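PDB 4AKR: F-actin-capping protein subunit alpha from Dictyostelium discoideum, which forms part of the heterodimer that caps the fast-growing barbed ends of actin filaments independently of calcium, blocking subunit exchange there without severing the filaments. Local coordinates for residues C151-I156 with S164-S169. Numbering follows the deposited sequence.
Sequences CISTCI and SGRWRS
Strands 151-156 and 164-169 run antiparallel, their axes 172° apart in direction and 4.6 Å apart at closest approach, and six backbone hydrogen bonds join the hydrogen-bonded pairs Ile152-Ser169, Thr154-Trp167 and Ile156-Gly165. The straightest runs from Ser169 N to Ile152 O (173° at the hydrogen), whereas Ile156 N reaches Gly165 O from above the carbonyl plane. Cys155 and Arg166, a non-hydrogen-bonded pair, bring their CA atoms to within 4.0 Å of each other.

One face carries Ser153, Cys155, Arg166 and Arg168. Arg166 extends with CG anti to the backbone N and then bends at chi3 (-76°), which swings its guanidinium across to the facing strand. There Cys155 CB sits above the guanidinium plane, nearer its border than its centre and 3.8 Å from Arg166 NH1, and Ser153 OG stands 2.9 Å from Arg166 NH1. On this face Ser153 OG is hydrogen-bonded to Met56 O and Arg166 NE to Gln55 OE1, tying it to the end of helix 44-55.

On the other face, Thr154 and Trp167 meet at a slant, Thr154 CG2 against Trp167 CB at 3.7 Å, while the indole, its CG anti to the backbone N, packs against Val188 and Val190 of strand 181-194. Its NE1 donates to Ser169 OG at 2.8 Å, nearly in the ring plane; Ser169 OG also bonds to Glu232 of helix 217-248, and Tyr130 meets the indole edge-to-face. Ile156 CG2 packs 3.5 Å from Gly165 N, opposite a residue without a side chain.

The ladder is that of a beta hairpin, formed by strands 145-158 and 163-175 within the five-stranded antiparallel sheet of the capping-protein alpha subunit, with long helix 217-248 on its Trp167 face.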
ATOM      1  N   CYS A 151     -10.199  20.587 -10.434  1.00 15.29           N
ATOM      2  CA  CYS A 151      -9.770  19.658  -9.403  1.00 15.94           C
ATOM      3  C   CYS A 151     -10.985  18.968  -8.793  1.00 16.23           C
ATOM      4  O   CYS A 151     -11.989  19.611  -8.500  1.00 16.28           O
ATOM      5  CB  CYS A 151      -9.028  20.399  -8.289  1.00 16.12           C
ATOM      6  SG  CYS A 151      -7.573  21.345  -8.794  1.00 20.03           S
ATOM      7  N   ILE A 152     -10.892  17.658  -8.617  1.00 16.87           N
ATOM      8  CA  ILE A 152     -11.965  16.884  -8.000  1.00 18.30           C
ATOM      9  C   ILE A 152     -11.301  15.991  -6.962  1.00 19.22           C
ATOM     10  O   ILE A 152     -10.273  15.371  -7.244  1.00 19.29           O
ATOM     11  CB  ILE A 152     -12.714  15.998  -9.024  1.00 19.16           C
ATOM     12  CG1 ILE A 152     -13.277  16.877 -10.151  1.00 20.16           C
ATOM     13  CG2 ILE A 152     -13.830  15.228  -8.319  1.00 15.88           C
ATOM     14  CD1 ILE A 152     -14.259  16.186 -11.070  1.00 19.35           C
ATOM     15  N   SER A 153     -11.865  15.935  -5.760  1.00 18.13           N
ATOM     16  CA  SER A 153     -11.276  15.116  -4.711  1.00 16.88           C
ATOM     17  C   SER A 153     -12.344  14.528  -3.810  1.00 17.99           C
ATOM     18  O   SER A 153     -13.183  15.251  -3.277  1.00 16.29           O
ATOM     19  CB  SER A 153     -10.298  15.948  -3.874  1.00 17.63           C
ATOM     20  OG  SER A 153      -9.473  15.106  -3.082  1.00 18.50           O
ATOM     21  N   THR A 154     -12.301  13.211  -3.634  1.00 17.15           N
ATOM     22  CA  THR A 154     -13.276  12.537  -2.801  1.00 17.98           C
ATOM     23  C   THR A 154     -12.630  11.375  -2.069  1.00 19.02           C
ATOM     24  O   THR A 154     -11.869  10.606  -2.651  1.00 18.15           O
ATOM     25  CB  THR A 154     -14.458  12.007  -3.638  1.00 18.75           C
ATOM     26  OG1 THR A 154     -15.440  11.443  -2.763  1.00 19.52           O
ATOM     27  CG2 THR A 154     -13.985  10.938  -4.626  1.00 17.38           C
ATOM     28  N   CYS A 155     -12.961  11.247  -0.789  1.00 19.16           N
ATOM     29  CA  CYS A 155     -12.398  10.204   0.043  1.00 19.42           C
ATOM     30  C   CYS A 155     -13.453   9.495   0.869  1.00 20.42           C
ATOM     31  O   CYS A 155     -14.619   9.894   0.897  1.00 19.36           O
ATOM     32  CB  CYS A 155     -11.364  10.811   0.984  1.00 19.26           C
ATOM     33  SG  CYS A 155     -12.056  12.125   2.034  1.00 20.50           S
ATOM     34  N   ILE A 156     -13.020   8.434   1.540  1.00 20.19           N
ATOM     35  CA  ILE A 156     -13.889   7.658   2.397  1.00 20.71           C
ATOM     36  C   ILE A 156     -13.050   7.093   3.533  1.00 20.71           C
ATOM     37  O   ILE A 156     -11.878   6.756   3.353  1.00 20.39           O
ATOM     38  CB  ILE A 156     -14.554   6.518   1.623  1.00 22.28           C
ATOM     39  CG1 ILE A 156     -15.532   5.783   2.533  1.00 23.60           C
ATOM     40  CG2 ILE A 156     -13.509   5.562   1.100  1.00 22.43           C
ATOM     41  CD1 ILE A 156     -16.391   4.779   1.799  1.00 26.64           C
ATOM     42  N   SER A 164      -9.942   2.675   3.841  1.00 19.58           N
ATOM     43  CA  SER A 164     -10.042   4.073   3.443  1.00 18.72           C
ATOM     44  C   SER A 164      -9.707   4.168   1.968  1.00 17.22           C
ATOM     45  O   SER A 164      -9.193   3.219   1.371  1.00 18.04           O
ATOM     46  CB  SER A 164      -9.070   4.949   4.246  1.00 18.01           C
ATOM     47  OG  SER A 164      -7.724   4.700   3.889  1.00 13.94           O
ATOM     48  N   GLY A 165     -10.008   5.316   1.379  1.00 17.22           N
ATOM     49  CA  GLY A 165      -9.714   5.506  -0.023  1.00 14.61           C
ATOM     50  C   GLY A 165      -9.876   6.949  -0.431  1.00 15.62           C
ATOM     51  O   GLY A 165     -10.488   7.739   0.278  1.00 13.95           O
ATOM     52  N   ARG A 166      -9.307   7.293  -1.581  1.00 16.74           N
ATOM     53  CA  ARG A 166      -9.408   8.637  -2.121  1.00 15.05           C
ATOM     54  C   ARG A 166      -9.282   8.555  -3.626  1.00 14.27           C
ATOM     55  O   ARG A 166      -8.623   7.662  -4.156  1.00 14.12           O
ATOM     56  CB  ARG A 166      -8.303   9.551  -1.564  1.00 14.41           C
ATOM     57  CG  ARG A 166      -8.396  10.985  -2.094  1.00 15.08           C
ATOM     58  CD  ARG A 166      -7.269  11.891  -1.598  1.00 16.27           C
ATOM     59  NE  ARG A 166      -7.422  12.330  -0.208  1.00 14.29           N
ATOM     60  CZ  ARG A 166      -8.400  13.117   0.238  1.00 13.77           C
ATOM     61  NH1 ARG A 166      -9.340  13.565  -0.588  1.00  9.92           N
ATOM     62  NH2 ARG A 166      -8.419  13.484   1.514  1.00 14.35           N
ATOM     63  N   TRP A 167      -9.953   9.473  -4.305  1.00 13.83           N
ATOM     64  CA  TRP A 167      -9.902   9.568  -5.754  1.00 14.17           C
ATOM     65  C   TRP A 167      -9.597  11.032  -6.026  1.00 14.42           C
ATOM     66  O   TRP A 167     -10.302  11.919  -5.542  1.00 14.62           O
ATOM     67  CB  TRP A 167     -11.244   9.181  -6.392  1.00 12.15           C
ATOM     68  CG  TRP A 167     -11.260   9.322  -7.904  1.00 14.53           C
ATOM     69  CD1 TRP A 167     -11.116  10.478  -8.630  1.00 12.09           C
ATOM     70  CD2 TRP A 167     -11.434   8.268  -8.865  1.00 12.15           C
ATOM     71  NE1 TRP A 167     -11.191  10.203  -9.976  1.00 13.88           N
ATOM     72  CE2 TRP A 167     -11.384   8.856 -10.147  1.00 10.87           C
ATOM     73  CE3 TRP A 167     -11.626   6.882  -8.765  1.00 11.86           C
ATOM     74  CZ2 TRP A 167     -11.519   8.110 -11.319  1.00 11.58           C
ATOM     75  CZ3 TRP A 167     -11.760   6.142  -9.934  1.00 12.46           C
ATOM     76  CH2 TRP A 167     -11.705   6.759 -11.191  1.00  9.50           C
ATOM     77  N   ARG A 168      -8.530  11.277  -6.776  1.00 13.92           N
ATOM     78  CA  ARG A 168      -8.127  12.633  -7.116  1.00 13.98           C
ATOM     79  C   ARG A 168      -8.025  12.779  -8.629  1.00 14.67           C
ATOM     80  O   ARG A 168      -7.384  11.966  -9.293  1.00 15.86           O
ATOM     81  CB  ARG A 168      -6.766  12.965  -6.499  1.00 11.38           C
ATOM     82  CG  ARG A 168      -6.782  13.269  -5.025  1.00 10.01           C
ATOM     83  CD  ARG A 168      -5.366  13.392  -4.492  1.00  7.12           C
ATOM     84  NE  ARG A 168      -4.728  12.082  -4.398  1.00 10.37           N
ATOM     85  CZ  ARG A 168      -3.438  11.890  -4.162  1.00 10.02           C
ATOM     86  NH1 ARG A 168      -2.630  12.928  -3.999  1.00 12.46           N
ATOM     87  NH2 ARG A 168      -2.953  10.662  -4.083  1.00 12.30           N
ATOM     88  N   SER A 169      -8.671  13.809  -9.159  1.00 14.00           N
ATOM     89  CA  SER A 169      -8.635  14.111 -10.587  1.00 16.10           C
ATOM     90  C   SER A 169      -8.257  15.575 -10.748  1.00 16.27           C
ATOM     91  O   SER A 169      -8.835  16.448 -10.099  1.00 15.87           O
ATOM     92  CB  SER A 169     -10.001  13.883 -11.249  1.00 14.33           C
ATOM     93  OG  SER A 169     -10.307  12.514 -11.387  1.00 16.41           O
TER